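Local coordinates for D-glycero-D-manno-heptose 1-phosphate kinase (Bacteroides thetaiotaomicron, PDB 3K85), which probably phosphorylates D-glycero-D-manno-heptose 1-phosphate with ATP, acting as a small-molecule kinase of the GHMP family, at residues 9-14 with 161-166; 198-203 with 317-322; 244-247 with 253-256. One frame throughout, in Å; residues are numbered along the deposited sequence.

Contact 1: residues 9-14 with 161-166; sequences PLRLGL and QYAAAF
Arg11 and Ala163 make the main apolar touch between strand 4-15 and helix 159-166. It is the aliphatic base of the arginine that takes part, not its charged end. Arg11 CG lies 3.8 Å from Ala163 CB, and Arg11 CB lies 4.0 Å from the same methyl. The first torsion sets CG between the backbone N and the carbonyl carbon (chi1 60°). The chain then bends at chi2 (75°), and its polar end leaves the methyl behind.

A second group of contacts pairs carbon with backbone oxygen. Pro9 brings the CD corner of its ring to Ala164 O, at 3.7 Å. In return, Ala164 CB stands 4.0 Å from Pro9 O. These are van der Waals touches. Pro9 O accepts a hydrogen bond from Thr118 OG1, on helix 115-131.

The guanidinium of Arg11 is held by residues around the contact. NH2 forms a salt bridge with Asp160, the residue just before Gln161 on the same helix. NH1 donates to Gly112 O. Gly112 lies in a glycine- and serine-rich loop that probably corresponds to the phosphate-binding loop of GHMP kinases. Thr36 and Asn34 of strand 30-37 touch Pro9 and Ala163, respectively.

Three of the four touching residues are buried. Small alanine side chains let the helix pack near the strand, with Pro9 CA and Ala164 CA 5.6 Å apart. The chemistry implies a division of labour: the arginine's carbons pack on the helix, while its nitrogens tie strand, helix and probable nucleotide-binding loop together.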
loop_
_atom_site.group_PDB
_atom_site.type_symbol
_atom_site.label_atom_id
_atom_site.label_comp_id
_atom_site.label_asym_id
_atom_site.label_seq_id
_atom_site.Cartn_x
_atom_site.Cartn_y
_atom_site.Cartn_z
ATOM N N PRO A 9 6.429 -11.325 -12.592
ATOM C CA PRO A 9 6.179 -12.394 -11.629
ATOM C C PRO A 9 4.803 -13.037 -11.744
ATOM O O PRO A 9 3.866 -12.455 -12.290
ATOM C CB PRO A 9 6.372 -11.686 -10.291
ATOM C CG PRO A 9 5.762 -10.344 -10.564
ATOM C CD PRO A 9 6.290 -9.999 -11.958
ATOM N N LEU A 10 4.702 -14.257 -11.231
ATOM C CA LEU A 10 3.449 -14.993 -11.225
ATOM C C LEU A 10 2.839 -14.583 -9.900
ATOM O O LEU A 10 3.443 -13.810 -9.164
ATOM C CB LEU A 10 3.700 -16.504 -11.267
ATOM C CG LEU A 10 4.392 -17.053 -12.524
ATOM C CD1 LEU A 10 4.807 -18.491 -12.274
ATOM C CD2 LEU A 10 3.463 -16.971 -13.736
ATOM N N ARG A 11 1.661 -15.091 -9.578
ATOM C CA ARG A 11 1.029 -14.680 -8.342
ATOM C C ARG A 11 0.239 -15.769 -7.656
ATOM O O ARG A 11 -0.072 -16.789 -8.247
ATOM C CB ARG A 11 0.113 -13.493 -8.631
ATOM C CG ARG A 11 -0.989 -13.796 -9.642
ATOM C CD ARG A 11 -2.084 -14.643 -9.008
ATOM N NE ARG A 11 -3.119 -15.046 -9.954
ATOM C CZ ARG A 11 -3.549 -16.298 -10.080
ATOM N NH1 ARG A 11 -3.022 -17.251 -9.323
ATOM N NH2 ARG A 11 -4.508 -16.597 -10.944
ATOM N N LEU A 12 -0.081 -15.524 -6.395
ATOM C CA LEU A 12 -0.869 -16.434 -5.588
ATOM C C LEU A 12 -2.196 -15.731 -5.378
ATOM O O LEU A 12 -2.225 -14.542 -5.046
ATOM C CB LEU A 12 -0.214 -16.650 -4.232
ATOM C CG LEU A 12 0.339 -18.028 -3.904
ATOM C CD1 LEU A 12 0.975 -18.663 -5.132
ATOM C CD2 LEU A 12 1.356 -17.869 -2.783
ATOM N N GLY A 13 -3.289 -16.461 -5.587
ATOM C CA GLY A 13 -4.604 -15.887 -5.387
ATOM C C GLY A 13 -4.933 -16.085 -3.925
ATOM O O GLY A 13 -5.364 -17.165 -3.519
ATOM N N LEU A 14 -4.727 -15.053 -3.122
ATOM C CA LEU A 14 -4.994 -15.178 -1.703
ATOM C C LEU A 14 -6.476 -15.234 -1.381
ATOM O O LEU A 14 -6.888 -16.030 -0.541
ATOM C CB LEU A 14 -4.308 -14.045 -0.935
ATOM C CG LEU A 14 -2.781 -14.086 -1.104
ATOM C CD1 LEU A 14 -2.129 -12.940 -0.377
ATOM C CD2 LEU A 14 -2.258 -15.413 -0.582
ATOM N N GLN A 161 -3.629 -10.220 -15.038
ATOM C CA GLN A 161 -2.924 -9.180 -15.777
ATOM C C GLN A 161 -2.425 -8.063 -14.857
ATOM O O GLN A 161 -1.283 -7.608 -14.968
ATOM C CB GLN A 161 -3.821 -8.571 -16.866
ATOM C CG GLN A 161 -4.073 -9.476 -18.072
ATOM C CD GLN A 161 -5.177 -10.496 -17.840
ATOM O OE1 GLN A 161 -5.628 -10.713 -16.718
ATOM N NE2 GLN A 161 -5.615 -11.133 -18.922
ATOM N N TYR A 162 -3.283 -7.635 -13.940
ATOM C CA TYR A 162 -2.934 -6.548 -13.034
ATOM C C TYR A 162 -1.864 -6.926 -12.020
ATOM O O TYR A 162 -0.989 -6.109 -11.702
ATOM C CB TYR A 162 -4.197 -6.042 -12.325
ATOM C CG TYR A 162 -5.096 -5.221 -13.223
ATOM C CD1 TYR A 162 -4.941 -3.839 -13.311
ATOM C CD2 TYR A 162 -6.043 -5.832 -14.045
ATOM C CE1 TYR A 162 -5.701 -3.081 -14.200
ATOM C CE2 TYR A 162 -6.810 -5.076 -14.949
ATOM C CZ TYR A 162 -6.628 -3.706 -15.021
ATOM O OH TYR A 162 -7.324 -2.955 -15.949
ATOM N N ALA A 163 -1.924 -8.154 -11.507
ATOM C CA ALA A 163 -0.932 -8.592 -10.535
ATOM C C ALA A 163 0.454 -8.554 -11.188
ATOM O O ALA A 163 1.405 -7.995 -10.638
ATOM C CB ALA A 163 -1.253 -9.994 -10.049
ATOM N N ALA A 164 0.556 -9.109 -12.387
ATOM C CA ALA A 164 1.834 -9.147 -13.080
ATOM C C ALA A 164 2.452 -7.775 -13.310
ATOM O O ALA A 164 3.652 -7.588 -13.092
ATOM C CB ALA A 164 1.680 -9.879 -14.412
ATOM N N ALA A 165 1.642 -6.815 -13.749
ATOM C CA ALA A 165 2.144 -5.474 -14.031
ATOM C C ALA A 165 2.398 -4.602 -12.801
ATOM O O ALA A 165 3.313 -3.770 -12.806
ATOM C CB ALA A 165 1.185 -4.748 -15.001
ATOM N N PHE A 166 1.590 -4.787 -11.759
ATOM C CA PHE A 166 1.719 -3.993 -10.538
ATOM C C PHE A 166 2.707 -4.526 -9.507
ATOM O O PHE A 166 3.520 -3.756 -8.999
ATOM C CB PHE A 166 0.340 -3.788 -9.906
ATOM C CG PHE A 166 -0.496 -2.764 -10.627
ATOM C CD1 PHE A 166 -0.553 -1.440 -10.176
ATOM C CD2 PHE A 166 -1.202 -3.111 -11.784
ATOM C CE1 PHE A 166 -1.305 -0.479 -10.864
ATOM C CE2 PHE A 166 -1.953 -2.162 -12.478
ATOM C CZ PHE A 166 -2.007 -0.838 -12.017
#

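Contact 2: residues 198-203 with 317-322; sequences SMVLYF and RALNNL
Tyr202 lies beneath Leu319, which covers one face of its ring. Leu319 CB stands 4.3 Å above the plane of the Tyr202 ring, over its centre. The two side chains run at a slant to each other. At the root of the ring, Leu319 CD1 lies 4.0 Å from both Tyr202 CB and Tyr202 CG. Tyr202 holds its CG anti to the backbone N (chi1 179°), which carries the ring out from strand 199-202 under the end of helix 309-320.

Leu322 crosses the tyrosine at about a right angle. Its CB meets the hydroxyl, with Leu322 CB 3.3 Å from Tyr202 OH. Leu322 CD2 lies 3.8 Å from Tyr202 OH. The same OH has a weak hydrogen bond with Gly324 N, just past the segment. Val200 adds a looser touch, Val200 CG1 to Leu319 CD1 at 4.3 Å. Val315 and Val316 of the helix also pack on Val200.

With an alanine in place of Tyr202, Leu319 would probably lose the ring it packs on, and Gly324 N its weak hydroxyl partner.

The contact lays helix 309-320 against one face of the three-stranded antiparallel sheet in the C-terminal part of the fold. Tyr202 also touches Ile303, and Leu319 touches Phe305, both of the neighbouring strand. The chemistry is nearly all apolar, and implies a hydrophobic seam with one weak polar tie at its end.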
loop_
_atom_site.group_PDB
_atom_site.type_symbol
_atom_site.label_atom_id
_atom_site.label_comp_id
_atom_site.label_asym_id
_atom_site.label_seq_id
_atom_site.Cartn_x
_atom_site.Cartn_y
_atom_site.Cartn_z
ATOM N N SER A 198 4.754 -19.775 6.935
ATOM C CA SER A 198 3.482 -20.409 7.254
ATOM C C SER A 198 2.815 -20.991 6.006
ATOM O O SER A 198 1.679 -21.455 6.074
ATOM C CB SER A 198 2.521 -19.392 7.880
ATOM O OG SER A 198 2.993 -18.898 9.116
HETATM N N MSE A 199 3.500 -20.978 4.869
HETATM C CA MSE A 199 2.878 -21.500 3.653
HETATM C C MSE A 199 3.641 -22.521 2.833
HETATM O O MSE A 199 4.863 -22.471 2.705
HETATM C CB MSE A 199 2.480 -20.353 2.730
HETATM C CG MSE A 199 1.235 -19.624 3.161
HETATM SE SE MSE A 199 0.931 -18.042 2.095
HETATM C CE MSE A 199 1.092 -18.828 0.324
ATOM N N VAL A 200 2.881 -23.442 2.257
ATOM C CA VAL A 200 3.438 -24.487 1.421
ATOM C C VAL A 200 2.709 -24.496 0.071
ATOM O O VAL A 200 1.478 -24.521 0.017
ATOM C CB VAL A 200 3.286 -25.869 2.095
ATOM C CG1 VAL A 200 4.097 -26.914 1.337
ATOM C CG2 VAL A 200 3.737 -25.792 3.540
ATOM N N LEU A 201 3.483 -24.446 -1.008
ATOM C CA LEU A 201 2.954 -24.476 -2.367
ATOM C C LEU A 201 3.163 -25.881 -2.907
ATOM O O LEU A 201 4.302 -26.312 -3.092
ATOM C CB LEU A 201 3.709 -23.486 -3.248
ATOM C CG LEU A 201 3.062 -22.134 -3.527
ATOM C CD1 LEU A 201 2.799 -22.026 -5.021
ATOM C CD2 LEU A 201 1.771 -21.982 -2.731
ATOM N N TYR A 202 2.076 -26.596 -3.174
ATOM C CA TYR A 202 2.194 -27.962 -3.671
ATOM C C TYR A 202 1.390 -28.279 -4.934
ATOM O O TYR A 202 0.165 -28.145 -4.962
ATOM C CB TYR A 202 1.805 -28.943 -2.560
ATOM C CG TYR A 202 1.868 -30.391 -2.975
ATOM C CD1 TYR A 202 3.065 -30.961 -3.411
ATOM C CD2 TYR A 202 0.724 -31.194 -2.946
ATOM C CE1 TYR A 202 3.124 -32.297 -3.814
ATOM C CE2 TYR A 202 0.769 -32.533 -3.347
ATOM C CZ TYR A 202 1.972 -33.076 -3.781
ATOM O OH TYR A 202 2.017 -34.390 -4.193
ATOM N N PHE A 203 2.096 -28.705 -5.977
ATOM C CA PHE A 203 1.461 -29.068 -7.238
ATOM C C PHE A 203 1.295 -30.585 -7.267
ATOM O O PHE A 203 1.927 -31.295 -6.486
ATOM C CB PHE A 203 2.323 -28.637 -8.423
ATOM C CG PHE A 203 2.521 -27.152 -8.531
ATOM C CD1 PHE A 203 3.302 -26.467 -7.606
ATOM C CD2 PHE A 203 1.962 -26.444 -9.589
ATOM C CE1 PHE A 203 3.530 -25.098 -7.736
ATOM C CE2 PHE A 203 2.183 -25.074 -9.729
ATOM C CZ PHE A 203 2.970 -24.402 -8.800
ATOM N N ARG A 317 7.777 -32.263 4.136
ATOM C CA ARG A 317 8.386 -33.581 3.962
ATOM C C ARG A 317 7.378 -34.657 3.570
ATOM O O ARG A 317 7.644 -35.484 2.695
ATOM C CB ARG A 317 9.120 -34.006 5.237
ATOM C CG ARG A 317 10.534 -33.468 5.325
ATOM C CD ARG A 317 11.199 -33.869 6.626
ATOM N NE ARG A 317 12.630 -33.573 6.622
ATOM C CZ ARG A 317 13.452 -33.853 7.627
ATOM N NH1 ARG A 317 12.981 -34.438 8.722
ATOM N NH2 ARG A 317 14.739 -33.549 7.540
ATOM N N ALA A 318 6.222 -34.636 4.224
ATOM C CA ALA A 318 5.169 -35.601 3.960
ATOM C C ALA A 318 4.665 -35.479 2.530
ATOM O O ALA A 318 4.619 -36.472 1.803
ATOM C CB ALA A 318 4.030 -35.396 4.936
ATOM N N LEU A 319 4.294 -34.264 2.128
ATOM C CA LEU A 319 3.788 -34.034 0.778
ATOM C C LEU A 319 4.784 -34.433 -0.314
ATOM O O LEU A 319 4.393 -35.042 -1.313
ATOM C CB LEU A 319 3.376 -32.566 0.590
ATOM C CG LEU A 319 2.149 -32.052 1.357
ATOM C CD1 LEU A 319 1.924 -30.579 1.043
ATOM C CD2 LEU A 319 0.915 -32.861 0.981
ATOM N N ASN A 320 6.061 -34.095 -0.134
ATOM C CA ASN A 320 7.069 -34.443 -1.135
ATOM C C ASN A 320 7.183 -35.956 -1.273
ATOM O O ASN A 320 7.707 -36.462 -2.269
ATOM C CB ASN A 320 8.437 -33.851 -0.777
ATOM C CG ASN A 320 8.546 -32.374 -1.120
ATOM O OD1 ASN A 320 7.910 -31.532 -0.493
ATOM N ND2 ASN A 320 9.352 -32.055 -2.124
ATOM N N ASN A 321 6.693 -36.674 -0.265
ATOM C CA ASN A 321 6.714 -38.129 -0.295
ATOM C C ASN A 321 5.536 -38.629 -1.115
ATOM O O ASN A 321 5.320 -39.833 -1.238
ATOM C CB ASN A 321 6.646 -38.718 1.119
ATOM C CG ASN A 321 8.024 -38.944 1.723
ATOM O OD1 ASN A 321 8.938 -39.428 1.049
ATOM N ND2 ASN A 321 8.174 -38.609 3.001
ATOM N N LEU A 322 4.772 -37.691 -1.663
ATOM C CA LEU A 322 3.633 -38.029 -2.499
ATOM C C LEU A 322 4.100 -38.053 -3.946
ATOM O O LEU A 322 5.297 -37.920 -4.223
ATOM C CB LEU A 322 2.504 -37.011 -2.322
ATOM C CG LEU A 322 1.441 -37.325 -1.261
ATOM C CD1 LEU A 322 2.101 -37.676 0.064
ATOM C CD2 LEU A 322 0.514 -36.124 -1.107
#

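Contact 3: residues 244-247 with 253-256; sequences LALL and EFAR
Ala245 and Glu253 meet through carbon alone. Ala245 CB touches Glu253 CG at 3.8 Å, the shortest approach between the two helices here. Ala245 CB is also 4.4 Å from Phe254 N, a looser approach to the backbone of helix 251-264. The second first-shell pair is Leu246 with Phe254. Leu246 CD2 lies 4.1 Å from Phe254 CB and equally near Phe254 CG. The methyl therefore meets the root of the ring, and the two side chains pass at a slant.

The next shell positions Glu253. Its CG is anti to the backbone N (chi1 179°), which places that carbon on the alanine. A bend at chi2 then leads the carboxylate away from helix 230-246. There Arg256, one turn on, grips it side-on with two nitrogens. Arg256 NH2 bonds to Glu253 OE1 at 2.9 Å, and Arg256 NE to Glu253 OE2 at 3.1 Å. Both donors come from above the carboxylate plane, 41° out of it at OE1. Arg256 NH1 has a further salt bridge, to Glu260. Near the start of the helix, Asp250 OD1 accepts from Glu253 N.

Farther out, Leu195 of helix 189-197 and Leu14 of strand 4-15 pack on both Leu246 and Phe254. Phe254 also lies on Met304 and Val306 of the small sheet. Leu244 packs on Ile181 and Leu247 on Val182, both of the second subunit.

This is a helical hairpin, two consecutive helices joined by a short turn. Its chemistry implies a split interface: apolar groups close the inner side, while the charges pair within helix 251-264.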
loop_
_atom_site.group_PDB
_atom_site.type_symbol
_atom_site.label_atom_id
_atom_site.label_comp_id
_atom_site.label_asym_id
_atom_site.label_seq_id
_atom_site.Cartn_x
_atom_site.Cartn_y
_atom_site.Cartn_z
ATOM N N LEU A 244 -7.944 -7.468 5.841
ATOM C CA LEU A 244 -7.909 -7.033 7.223
ATOM C C LEU A 244 -7.166 -8.003 8.158
ATOM O O LEU A 244 -6.606 -7.583 9.172
ATOM C CB LEU A 244 -9.338 -6.790 7.708
ATOM C CG LEU A 244 -9.519 -6.378 9.169
ATOM C CD1 LEU A 244 -8.667 -5.144 9.493
ATOM C CD2 LEU A 244 -11.005 -6.121 9.428
ATOM N N ALA A 245 -7.149 -9.290 7.818
ATOM C CA ALA A 245 -6.453 -10.271 8.642
ATOM C C ALA A 245 -4.940 -10.186 8.434
ATOM O O ALA A 245 -4.179 -10.121 9.396
ATOM C CB ALA A 245 -6.940 -11.673 8.310
ATOM N N LEU A 246 -4.510 -10.186 7.176
ATOM C CA LEU A 246 -3.087 -10.120 6.852
ATOM C C LEU A 246 -2.401 -8.784 7.146
ATOM O O LEU A 246 -1.181 -8.747 7.340
ATOM C CB LEU A 246 -2.861 -10.472 5.386
ATOM C CG LEU A 246 -3.040 -11.936 5.003
ATOM C CD1 LEU A 246 -2.632 -12.099 3.549
ATOM C CD2 LEU A 246 -2.183 -12.828 5.897
ATOM N N LEU A 247 -3.160 -7.692 7.156
ATOM C CA LEU A 247 -2.577 -6.390 7.447
ATOM C C LEU A 247 -2.145 -6.321 8.910
ATOM O O LEU A 247 -1.325 -5.480 9.286
ATOM C CB LEU A 247 -3.578 -5.270 7.164
ATOM C CG LEU A 247 -3.851 -4.933 5.699
ATOM C CD1 LEU A 247 -4.840 -3.777 5.627
ATOM C CD2 LEU A 247 -2.547 -4.577 5.000
ATOM N N GLU A 253 -6.089 -16.293 11.519
ATOM C CA GLU A 253 -7.370 -15.879 10.975
ATOM C C GLU A 253 -7.388 -16.154 9.476
ATOM O O GLU A 253 -8.427 -16.497 8.912
ATOM C CB GLU A 253 -7.611 -14.394 11.236
ATOM C CG GLU A 253 -8.926 -13.875 10.664
ATOM C CD GLU A 253 -10.159 -14.558 11.260
ATOM O OE1 GLU A 253 -11.291 -14.199 10.849
ATOM O OE2 GLU A 253 -10.000 -15.443 12.133
ATOM N N PHE A 254 -6.233 -16.012 8.832
ATOM C CA PHE A 254 -6.145 -16.260 7.399
ATOM C C PHE A 254 -6.418 -17.741 7.147
ATOM O O PHE A 254 -7.106 -18.114 6.193
ATOM C CB PHE A 254 -4.758 -15.867 6.866
ATOM C CG PHE A 254 -4.545 -16.198 5.411
ATOM C CD1 PHE A 254 -5.500 -15.856 4.453
ATOM C CD2 PHE A 254 -3.389 -16.853 5.000
ATOM C CE1 PHE A 254 -5.303 -16.163 3.107
ATOM C CE2 PHE A 254 -3.178 -17.166 3.661
ATOM C CZ PHE A 254 -4.134 -16.822 2.711
ATOM N N ALA A 255 -5.881 -18.582 8.017
ATOM C CA ALA A 255 -6.076 -20.021 7.897
ATOM C C ALA A 255 -7.573 -20.337 8.031
ATOM O O ALA A 255 -8.143 -21.083 7.235
ATOM C CB ALA A 255 -5.265 -20.752 8.987
ATOM N N ARG A 256 -8.210 -19.753 9.035
ATOM C CA ARG A 256 -9.628 -19.988 9.242
ATOM C C ARG A 256 -10.421 -19.641 7.978
ATOM O O ARG A 256 -11.203 -20.451 7.483
ATOM C CB ARG A 256 -10.135 -19.149 10.414
ATOM C CG ARG A 256 -11.525 -19.545 10.885
ATOM C CD ARG A 256 -12.090 -18.546 11.897
ATOM N NE ARG A 256 -12.370 -17.251 11.280
ATOM C CZ ARG A 256 -13.157 -17.090 10.219
ATOM N NH1 ARG A 256 -13.744 -18.145 9.658
ATOM N NH2 ARG A 256 -13.361 -15.879 9.716
#

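All three contacts are largely buried, but only contact 1 lies near the middle of the chain, about 4 Å from its centre. Contacts 2 and 3 have their centres about 21 and 22 Å from it, in the C-terminal part. Contact 1 joins a strand of the large mixed sheet to a helix and carries one charge, on Arg11, whose salt-bridge partner Asp160 lies just before segment 161-166. Contact 2 also sets strand against helix, but is nearly all apolar. Contact 3 joins two helices and keeps its salt bridge within one of them. Strand 4-15 links the set: Leu12 packs on Met199 and Leu201 of contact 2, and Leu14 on Leu246 and Phe254 of contact 3.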